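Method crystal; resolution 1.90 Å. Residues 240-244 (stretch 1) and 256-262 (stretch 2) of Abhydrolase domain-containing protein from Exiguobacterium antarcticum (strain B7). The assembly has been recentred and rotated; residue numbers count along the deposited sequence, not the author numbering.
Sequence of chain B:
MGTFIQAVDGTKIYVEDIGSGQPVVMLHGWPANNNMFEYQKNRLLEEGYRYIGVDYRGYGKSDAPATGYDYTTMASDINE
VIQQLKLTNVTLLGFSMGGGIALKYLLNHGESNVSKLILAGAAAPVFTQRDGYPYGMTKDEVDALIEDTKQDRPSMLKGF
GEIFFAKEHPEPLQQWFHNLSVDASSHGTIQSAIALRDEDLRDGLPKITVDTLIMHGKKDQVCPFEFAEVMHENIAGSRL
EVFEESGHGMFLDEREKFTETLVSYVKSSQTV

Stretch 1 (240-244) LEVFE
Stretch 2 256-262: EKFTETL

Residues 240-243 form a strand that begins earlier in the chain, with phi/psi from -125/122 at Leu240 to -100/104 at Phe243. Glu244 leaves it at -73/-28. Residues 256-262 lie within a longer helix. The two axes run nearly antiparallel, at 166°, and approach to 10.4 Å. The register pairs Glu241 with Thr261 (CA to CA 8.6 Å) and Phe243 with Phe258 (CA to CA 8.1 Å). Glu241 and Phe243 point toward the helix; Val242, between them, points away.

Glu256 makes no contact with the strand. Its O accepts the backbone bond from Glu260 N at 2.9 Å.

Lys257 points toward the strand and is fully extended, with all four chi angles t. This reach brings NZ to Val242 O, a hydrogen bond of 3.1 Å. The strand thus offers a backbone carbonyl where its side chain turns away. On the way the lysine crosses one face of the Phe243 ring (chi1 m, -77°; chi2 71°). Its CE lies 4.2 Å from the ring centroid of Phe243, and its NZ 4.5 Å from that centroid, 13° off the normal: a CH-pi contact and a cation-pi contact. Glu241 OE1 adds a long salt bridge to Lys257 NZ, at 3.8 Å.

Phe258 (chi1 t, chi2 84°) points sideways. Its backbone N meets the edge of the Phe243 ring, 3.5 Å from CE2. Phe258 CB lies 4.0 Å from Phe243 CE2. The two ring planes are inclined at 58°, with centroids 6.0 Å apart.

Thr259 points away, and Glu260 is out of reach.

Thr261 (chi1 m) points toward the strand. Its OG1 donates to Lys257 O at 2.6 Å, one helical turn back, and sits 4.1 Å from Phe243 CZ. Its CG2 is 4.4 Å from Glu241 CG.

Leu262 does not reach the strand; its N bonds Phe258 O at 3.1 Å.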

# COMPACT_ATOMS: atom_id res chain seq x y z
N LEU B 240 -2.38 23.02 -7.55
CA LEU B 240 -1.32 23.83 -6.93
C LEU B 240 -1.85 25.20 -6.58
O LEU B 240 -2.30 25.91 -7.48
CB LEU B 240 -0.16 23.99 -7.90
CG LEU B 240 0.91 25.02 -7.54
CD1 LEU B 240 1.56 24.61 -6.21
CD2 LEU B 240 1.94 25.17 -8.65
N GLU B 241 -1.79 25.59 -5.30
CA GLU B 241 -2.07 26.97 -4.90
C GLU B 241 -0.80 27.66 -4.40
O GLU B 241 -0.25 27.30 -3.37
CB GLU B 241 -3.16 27.06 -3.82
CG GLU B 241 -4.58 27.30 -4.38
CD GLU B 241 -4.91 28.73 -4.88
OE1 GLU B 241 -4.48 29.76 -4.29
OE2 GLU B 241 -5.64 28.83 -5.88
N VAL B 242 -0.39 28.71 -5.10
CA VAL B 242 0.85 29.42 -4.86
C VAL B 242 0.53 30.51 -3.85
O VAL B 242 -0.38 31.31 -4.04
CB VAL B 242 1.38 30.05 -6.18
CG1 VAL B 242 2.72 30.77 -5.98
CG2 VAL B 242 1.53 28.98 -7.27
N PHE B 243 1.35 30.60 -2.82
CA PHE B 243 1.23 31.62 -1.83
C PHE B 243 2.27 32.68 -2.19
O PHE B 243 3.45 32.50 -1.97
CB PHE B 243 1.35 31.01 -0.43
CG PHE B 243 0.07 30.30 -0.02
CD1 PHE B 243 -0.30 29.11 -0.63
CD2 PHE B 243 -0.80 30.88 0.85
CE1 PHE B 243 -1.50 28.48 -0.32
CE2 PHE B 243 -2.01 30.27 1.16
CZ PHE B 243 -2.34 29.05 0.59
N GLU B 244 1.79 33.78 -2.76
CA GLU B 244 2.68 34.77 -3.40
C GLU B 244 3.46 35.55 -2.39
O GLU B 244 4.56 36.04 -2.68
CB GLU B 244 1.89 35.80 -4.26
CG GLU B 244 0.93 35.18 -5.29
CD GLU B 244 1.59 34.70 -6.58
OE1 GLU B 244 2.85 34.50 -6.66
OE2 GLU B 244 0.82 34.53 -7.54
N GLU B 256 -4.77 33.88 6.94
CA GLU B 256 -6.15 33.81 6.49
C GLU B 256 -6.34 33.02 5.20
O GLU B 256 -7.23 32.12 5.12
CB GLU B 256 -6.71 35.22 6.35
CG GLU B 256 -8.22 35.29 6.49
CD GLU B 256 -8.67 35.42 7.93
OE1 GLU B 256 -7.95 34.94 8.84
OE2 GLU B 256 -9.76 36.00 8.17
N LYS B 257 -5.48 33.29 4.21
CA LYS B 257 -5.57 32.55 2.94
C LYS B 257 -5.23 31.05 3.13
O LYS B 257 -5.92 30.13 2.62
CB LYS B 257 -4.66 33.19 1.90
CG LYS B 257 -4.88 32.61 0.51
CD LYS B 257 -3.80 33.11 -0.45
CE LYS B 257 -3.75 32.26 -1.68
NZ LYS B 257 -2.69 32.73 -2.62
N PHE B 258 -4.19 30.79 3.90
CA PHE B 258 -3.81 29.40 4.16
C PHE B 258 -4.97 28.67 4.83
O PHE B 258 -5.38 27.62 4.35
CB PHE B 258 -2.53 29.34 5.02
CG PHE B 258 -2.03 27.94 5.22
CD1 PHE B 258 -1.23 27.33 4.30
CD2 PHE B 258 -2.37 27.23 6.34
CE1 PHE B 258 -0.78 26.03 4.45
CE2 PHE B 258 -1.91 25.95 6.51
CZ PHE B 258 -1.12 25.35 5.57
N THR B 259 -5.50 29.24 5.93
CA THR B 259 -6.62 28.62 6.65
C THR B 259 -7.87 28.45 5.79
O THR B 259 -8.47 27.41 5.76
CB THR B 259 -6.98 29.35 8.00
OG1 THR B 259 -7.15 30.77 7.81
CG2 THR B 259 -5.92 29.26 8.92
N GLU B 260 -8.27 29.46 5.06
CA GLU B 260 -9.52 29.33 4.36
C GLU B 260 -9.41 28.46 3.08
O GLU B 260 -10.33 27.79 2.75
CB GLU B 260 -10.14 30.72 4.17
CG GLU B 260 -10.48 31.43 5.49
CD GLU B 260 -11.54 30.73 6.37
OE1 GLU B 260 -11.39 30.77 7.61
OE2 GLU B 260 -12.53 30.18 5.85
N THR B 261 -8.24 28.38 2.43
CA THR B 261 -7.95 27.36 1.41
C THR B 261 -8.01 25.91 1.98
O THR B 261 -8.50 24.98 1.33
CB THR B 261 -6.54 27.59 0.82
OG1 THR B 261 -6.42 28.94 0.33
CG2 THR B 261 -6.22 26.65 -0.31
N LEU B 262 -7.51 25.74 3.19
CA LEU B 262 -7.41 24.41 3.82
C LEU B 262 -8.84 23.95 4.12
O LEU B 262 -9.27 22.84 3.81
CB LEU B 262 -6.58 24.57 5.09
CG LEU B 262 -5.81 23.43 5.71
CD1 LEU B 262 -5.44 23.83 7.15
CD2 LEU B 262 -6.57 22.11 5.70